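Local coordinates for putative cobalamin synthesis related protein (PDB 2NPN) that binds S-adenosylmethionine and is probably a precorrin-6A synthase, a methyltransferase of adenosylcobalamin biosynthesis, at residues Arg3-Ile8 with Arg121-Met126. Numbering follows the deposited sequence. Where two conformers were deposited one is given.
Sequences RTIYVI and RIIEHM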
loop_
_atom_site.group_PDB
_atom_site.type_symbol
_atom_site.label_atom_id
_atom_site.label_comp_id
_atom_site.label_asym_id
_atom_site.label_seq_id
_atom_site.Cartn_x
_atom_site.Cartn_y
_atom_site.Cartn_z
ATOM N N ARG A 3 23.596 8.985 8.095
ATOM C CA ARG A 3 22.388 9.544 7.551
ATOM C C ARG A 3 21.159 8.935 8.245
ATOM O O ARG A 3 21.260 7.886 8.885
ATOM C CB ARG A 3 22.330 9.279 6.051
ATOM C CG ARG A 3 23.467 9.952 5.272
ATOM C CD ARG A 3 23.414 9.537 3.814
ATOM N NE ARG A 3 24.216 10.426 2.977
ATOM C CZ ARG A 3 25.538 10.331 2.815
ATOM N NH1 ARG A 3 26.242 9.367 3.420
ATOM N NH2 ARG A 3 26.192 11.208 2.065
ATOM N N THR A 4 20.030 9.632 8.158
ATOM C CA THR A 4 18.710 9.113 8.546
ATOM C C THR A 4 17.928 8.756 7.298
ATOM O O THR A 4 17.862 9.563 6.390
ATOM C CB THR A 4 17.927 10.160 9.335
ATOM O OG1 THR A 4 18.641 10.429 10.554
ATOM C CG2 THR A 4 16.510 9.670 9.662
ATOM N N ILE A 5 17.374 7.539 7.253
ATOM C CA ILE A 5 16.468 7.132 6.198
ATOM C C ILE A 5 15.068 7.021 6.801
ATOM O O ILE A 5 14.814 6.143 7.623
ATOM C CB ILE A 5 16.871 5.777 5.550
ATOM C CG1 ILE A 5 18.239 5.855 4.854
ATOM C CG2 ILE A 5 15.798 5.342 4.556
ATOM C CD1 ILE A 5 18.785 4.529 4.361
ATOM N N TYR A 6 14.183 7.957 6.447
ATOM C CA TYR A 6 12.811 7.899 6.879
ATOM C C TYR A 6 12.082 7.024 5.870
ATOM O O TYR A 6 12.200 7.231 4.675
ATOM C CB TYR A 6 12.142 9.264 6.883
ATOM C CG TYR A 6 12.634 10.210 7.892
ATOM C CD1 TYR A 6 12.265 10.066 9.210
ATOM C CD2 TYR A 6 13.404 11.312 7.524
ATOM C CE1 TYR A 6 12.664 10.952 10.167
ATOM C CE2 TYR A 6 13.831 12.231 8.492
ATOM C CZ TYR A 6 13.445 12.031 9.813
ATOM O OH TYR A 6 13.854 12.912 10.786
ATOM N N VAL A 7 11.293 6.075 6.369
ATOM C CA VAL A 7 10.441 5.273 5.490
ATOM C C VAL A 7 9.020 5.671 5.856
ATOM O O VAL A 7 8.553 5.355 6.949
ATOM C CB VAL A 7 10.682 3.761 5.681
ATOM C CG1 VAL A 7 9.776 2.960 4.751
ATOM C CG2 VAL A 7 12.178 3.450 5.443
ATOM N N ILE A 8 8.402 6.432 4.973
ATOM C CA ILE A 8 7.219 7.200 5.353
ATOM C C ILE A 8 5.958 6.646 4.666
ATOM O O ILE A 8 5.812 6.736 3.437
ATOM C CB ILE A 8 7.353 8.727 5.017
ATOM C CG1 ILE A 8 8.672 9.285 5.566
ATOM C CG2 ILE A 8 6.104 9.478 5.512
ATOM C CD1 ILE A 8 8.809 10.765 5.445
ATOM N N ARG A 121 12.534 -4.005 3.222
ATOM C CA ARG A 121 13.410 -5.128 2.846
ATOM C C ARG A 121 14.458 -4.672 1.848
ATOM O O ARG A 121 15.644 -5.016 1.971
ATOM C CB ARG A 121 12.576 -6.262 2.220
ATOM C CG ARG A 121 11.837 -7.162 3.203
ATOM C CD ARG A 121 11.486 -8.525 2.578
ATOM N NE ARG A 121 10.930 -8.412 1.224
ATOM C CZ ARG A 121 9.669 -8.092 0.923
ATOM N NH1 ARG A 121 8.762 -7.842 1.865
ATOM N NH2 ARG A 121 9.314 -8.014 -0.348
ATOM N N ILE A 122 14.020 -3.925 0.840
ATOM C CA ILE A 122 14.937 -3.415 -0.174
ATOM C C ILE A 122 15.981 -2.518 0.474
ATOM O O ILE A 122 17.186 -2.622 0.170
ATOM C CB ILE A 122 14.177 -2.699 -1.329
ATOM C CG1 ILE A 122 13.341 -3.720 -2.108
ATOM C CG2 ILE A 122 15.133 -1.977 -2.270
ATOM C CD1 ILE A 122 12.341 -3.132 -3.108
ATOM N N ILE A 123 15.553 -1.644 1.381
ATOM C CA ILE A 123 16.486 -0.732 2.044
ATOM C C ILE A 123 17.515 -1.510 2.850
ATOM O O ILE A 123 18.708 -1.200 2.849
ATOM C CB ILE A 123 15.711 0.280 2.944
ATOM C CG1 ILE A 123 15.031 1.314 2.073
ATOM C CG2 ILE A 123 16.638 0.981 3.952
ATOM C CD1 ILE A 123 13.884 2.073 2.762
ATOM N N GLU A 124 17.056 -2.533 3.553
ATOM C CA GLU A 124 17.964 -3.321 4.388
ATOM C C GLU A 124 19.011 -4.069 3.526
ATOM O O GLU A 124 20.202 -4.099 3.859
ATOM C CB GLU A 124 17.140 -4.287 5.239
ATOM C CG GLU A 124 16.434 -3.702 6.532
ATOM C CD GLU A 124 16.359 -2.155 6.672
ATOM O OE1 GLU A 124 15.234 -1.583 6.505
ATOM O OE2 GLU A 124 17.404 -1.519 7.028
ATOM N N HIS A 125 18.566 -4.656 2.416
ATOM C CA HIS A 125 19.460 -5.334 1.482
ATOM C C HIS A 125 20.475 -4.342 0.943
ATOM O O HIS A 125 21.675 -4.636 0.907
ATOM C CB HIS A 125 18.676 -5.972 0.322
ATOM C CG HIS A 125 19.542 -6.714 -0.649
ATOM N ND1 HIS A 125 19.874 -8.042 -0.490
ATOM C CD2 HIS A 125 20.163 -6.305 -1.782
ATOM C CE1 HIS A 125 20.658 -8.421 -1.486
ATOM N NE2 HIS A 125 20.854 -7.382 -2.279
HETATM N N MSE A 126 19.980 -3.188 0.508
HETATM C CA MSE A 126 20.813 -2.154 -0.107
HETATM C C MSE A 126 21.897 -1.660 0.859
HETATM O O MSE A 126 23.079 -1.558 0.488
HETATM C CB MSE A 126 19.935 -1.005 -0.591
HETATM C CG MSE A 126 20.695 0.100 -1.258
HETATM SE SE MSE A 126 21.262 1.455 0.020
HETATM C CE MSE A 126 19.524 2.171 0.562
#
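I5 is the first residue of 3-8 to touch 121-126, and it meets I123. The CA atoms of the two isoleucines lie 8.9 Å apart. The two side chains run alongside each other, pointing opposite ways. I5 CD1 rests 4.2 Å from I123 CG2, and I5 CG2 lies 4.2 Å from I123 CD1. Both branches of I5 therefore take part. Strand 104-109 flanks the pair, since F107 touches both isoleucines. L132 packs on I5 and also on M126, a selenomethionine one helical turn after I123. Y6 points away from the helix, and its side chain packs on I139. V7 returns to the helix side and meets I123 tip to tip. Its CG2 comes within 3.5 Å of I123 CD1, tighter than usual for two carbons. The CG1 branch of I123 is anti to the carbonyl carbon (chi1 -74°) and extends (chi2 161°), which carries CD1 to V7. I123 thus bridges the two strand residues: its CD1 touches both V7 and I5, and its CG2 touches I5 alone. All three side chains are buried and wholly apolar. P113 also touches V7, whose side chain is about 8 Å from that of D112, an S-adenosylmethionine-binding residue. The contact packs helix 119-130 on one face of a five-stranded parallel sheet, the alpha/beta arrangement of the N-terminal domain of tetrapyrrole methylases.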